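Local coordinates for protein ricin B lectin (Clostridium thermocellum, PDB 3VSF) that probably hydrolyses beta-1,3-galactan from the chain end as a family 43 exo-galactanase and carries a ricin-type beta-trefoil domain that binds galactose, at residues N444-F449 and S460-G465. Residues are numbered along the deposited sequence; the frame is centred on the assembly and turned at random.
Sequences NQHWKF and SSRHCG
Lys448 and Ser460 pair across the beta hairpin formed by strands 447-453 and 456-461 in the ricin-type beta-trefoil domain, and the segment 444-449 contains the QxW motif of ricin-type trefoils, Gln445-His446-Trp447. The hydrogen-bonded pair is sound in both directions: Lys448 N reaches Ser460 O at 2.9 Å, nearly straight at 174°, and Ser460 N returns to Lys448 O at 3.0 Å. One step along, Trp447 and Ser461 form the non-hydrogen-bonded pair. Here the indole carries the packing: with CG anti to the carbonyl carbon (chi1 -57°), it swings its six-membered ring back across the hairpin, so that CZ3 lies 3.7 Å from Ser461 CB while Ser461 OG sits over one ring face. The far corner of the indole is fixed by Trp447 NE1, which donates to Leu421 O.

Beyond the last bridge the continuations of the two strands stay linked through His446 and Arg462. Arg462 N gives a weak bond to His446 O, and the two side chains run side by side in the same direction. The extended arginine chain passes the imidazole edge, CD in the ring plane, and brings NH1 to 3.1 Å from His446 ND1; ring and guanidinium are turned 37° to each other.

Asn444, a galactose-binding residue, stands next to this end of the hairpin, its ND2 bonded to Val423 O. Gln445 directs its CB away from 460-465, and its amide bonds Asp422 OD2 through NE2 and Asn440 N through OE1, both galactose-binding residues. With the arginine as donor, His446 ND1 serves as acceptor, consistent with a neutral imidazole protonated on NE2, and the same short segment that pairs with the hairpin partner probably helps to position part of the galactose site.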
loop_
_atom_site.group_PDB
_atom_site.type_symbol
_atom_site.label_atom_id
_atom_site.label_comp_id
_atom_site.label_asym_id
_atom_site.label_seq_id
_atom_site.Cartn_x
_atom_site.Cartn_y
_atom_site.Cartn_z
ATOM N N ASN A 444 -0.900 13.744 -14.757
ATOM C CA ASN A 444 0.283 13.851 -15.599
ATOM C C ASN A 444 0.719 12.492 -16.137
ATOM O O ASN A 444 1.799 12.358 -16.709
ATOM C CB ASN A 444 1.431 14.520 -14.840
ATOM C CG ASN A 444 1.860 13.731 -13.617
ATOM O OD1 ASN A 444 1.052 13.047 -12.989
ATOM N ND2 ASN A 444 3.139 13.825 -13.274
ATOM N N GLN A 445 -0.130 11.488 -15.942
ATOM C CA GLN A 445 0.125 10.147 -16.456
ATOM C C GLN A 445 -1.036 9.681 -17.328
ATOM O O GLN A 445 -1.054 8.545 -17.801
ATOM C CB GLN A 445 0.358 9.161 -15.309
ATOM C CG GLN A 445 1.557 9.499 -14.439
ATOM C CD GLN A 445 1.860 8.425 -13.412
ATOM O OE1 GLN A 445 1.098 7.472 -13.250
ATOM N NE2 GLN A 445 2.981 8.574 -12.715
ATOM N N HIS A 446 -2.003 10.571 -17.534
ATOM C CA HIS A 446 -3.144 10.281 -18.393
ATOM C C HIS A 446 -2.989 10.968 -19.746
ATOM O O HIS A 446 -2.692 12.161 -19.815
ATOM C CB HIS A 446 -4.447 10.720 -17.722
ATOM C CG HIS A 446 -4.772 9.956 -16.477
ATOM N ND1 HIS A 446 -5.879 10.229 -15.703
ATOM C CD2 HIS A 446 -4.136 8.924 -15.874
ATOM C CE1 HIS A 446 -5.910 9.400 -14.675
ATOM N NE2 HIS A 446 -4.864 8.598 -14.755
ATOM N N TRP A 447 -3.194 10.211 -20.818
ATOM C CA TRP A 447 -2.984 10.726 -22.168
ATOM C C TRP A 447 -4.190 10.493 -23.068
ATOM O O TRP A 447 -4.755 9.400 -23.093
ATOM C CB TRP A 447 -1.746 10.076 -22.788
ATOM C CG TRP A 447 -0.503 10.280 -21.984
ATOM C CD1 TRP A 447 0.007 9.441 -21.038
ATOM C CD2 TRP A 447 0.387 11.398 -22.052
ATOM N NE1 TRP A 447 1.162 9.968 -20.513
ATOM C CE2 TRP A 447 1.418 11.170 -21.120
ATOM C CE3 TRP A 447 0.415 12.572 -22.813
ATOM C CZ2 TRP A 447 2.463 12.071 -20.926
ATOM C CZ3 TRP A 447 1.452 13.465 -22.619
ATOM C CH2 TRP A 447 2.462 13.208 -21.685
ATOM N N LYS A 448 -4.577 11.526 -23.810
ATOM C CA LYS A 448 -5.672 11.406 -24.766
ATOM C C LYS A 448 -5.151 11.375 -26.199
ATOM O O LYS A 448 -4.326 12.202 -26.589
ATOM C CB LYS A 448 -6.675 12.550 -24.600
ATOM C CG LYS A 448 -7.866 12.454 -25.542
ATOM C CD LYS A 448 -8.907 13.524 -25.253
ATOM C CE LYS A 448 -8.395 14.912 -25.595
ATOM N NZ LYS A 448 -9.442 15.951 -25.382
ATOM N N PHE A 449 -5.640 10.415 -26.978
ATOM C CA PHE A 449 -5.250 10.289 -28.376
ATOM C C PHE A 449 -6.251 10.988 -29.289
ATOM O O PHE A 449 -7.449 10.707 -29.244
ATOM C CB PHE A 449 -5.124 8.816 -28.766
ATOM C CG PHE A 449 -3.948 8.122 -28.141
ATOM C CD1 PHE A 449 -2.807 7.865 -28.882
ATOM C CD2 PHE A 449 -3.982 7.734 -26.813
ATOM C CE1 PHE A 449 -1.722 7.227 -28.309
ATOM C CE2 PHE A 449 -2.899 7.097 -26.236
ATOM C CZ PHE A 449 -1.768 6.843 -26.984
ATOM N N SER A 460 -2.121 14.244 -26.166
ATOM C CA SER A 460 -2.115 15.366 -25.233
ATOM C C SER A 460 -2.268 14.914 -23.784
ATOM O O SER A 460 -3.022 13.988 -23.485
ATOM C CB SER A 460 -3.225 16.360 -25.584
ATOM O OG SER A 460 -4.497 15.738 -25.548
ATOM N N SER A 461 -1.546 15.581 -22.889
ATOM C CA SER A 461 -1.636 15.294 -21.465
ATOM C C SER A 461 -2.958 15.809 -20.910
ATOM O O SER A 461 -3.551 16.736 -21.459
ATOM C CB SER A 461 -0.465 15.929 -20.714
ATOM O OG SER A 461 -0.504 15.605 -19.335
ATOM N N ARG A 462 -3.418 15.200 -19.823
ATOM C CA ARG A 462 -4.686 15.580 -19.214
ATOM C C ARG A 462 -4.499 16.783 -18.298
ATOM O O ARG A 462 -5.440 17.535 -18.039
ATOM C CB ARG A 462 -5.261 14.402 -18.426
ATOM C CG ARG A 462 -6.680 14.605 -17.926
ATOM C CD ARG A 462 -7.198 13.340 -17.259
ATOM N NE ARG A 462 -8.623 13.414 -16.957
ATOM C CZ ARG A 462 -9.339 12.393 -16.498
ATOM N NH1 ARG A 462 -8.761 11.217 -16.289
ATOM N NH2 ARG A 462 -10.633 12.545 -16.249
ATOM N N HIS A 463 -3.273 16.959 -17.819
ATOM C CA HIS A 463 -2.957 18.017 -16.868
ATOM C C HIS A 463 -3.077 19.406 -17.492
ATOM O O HIS A 463 -3.748 20.283 -16.947
ATOM C CB HIS A 463 -1.548 17.809 -16.307
ATOM C CG HIS A 463 -1.334 18.430 -14.962
ATOM N ND1 HIS A 463 -0.516 19.522 -14.767
ATOM C CD2 HIS A 463 -1.827 18.106 -13.743
ATOM C CE1 HIS A 463 -0.516 19.846 -13.486
ATOM N NE2 HIS A 463 -1.306 19.003 -12.843
ATOM N N CYS A 464 -2.430 19.603 -18.636
ATOM C CA CYS A 464 -2.402 20.914 -19.278
ATOM C C CYS A 464 -2.872 20.873 -20.730
ATOM O O CYS A 464 -3.317 21.883 -21.274
ATOM C CB CYS A 464 -0.995 21.510 -19.203
ATOM S SG CYS A 464 0.290 20.458 -19.911
ATOM N N GLY A 465 -2.763 19.707 -21.357
ATOM C CA GLY A 465 -3.235 19.534 -22.718
ATOM C C GLY A 465 -2.141 19.605 -23.766
ATOM O O GLY A 465 -2.407 19.462 -24.960
#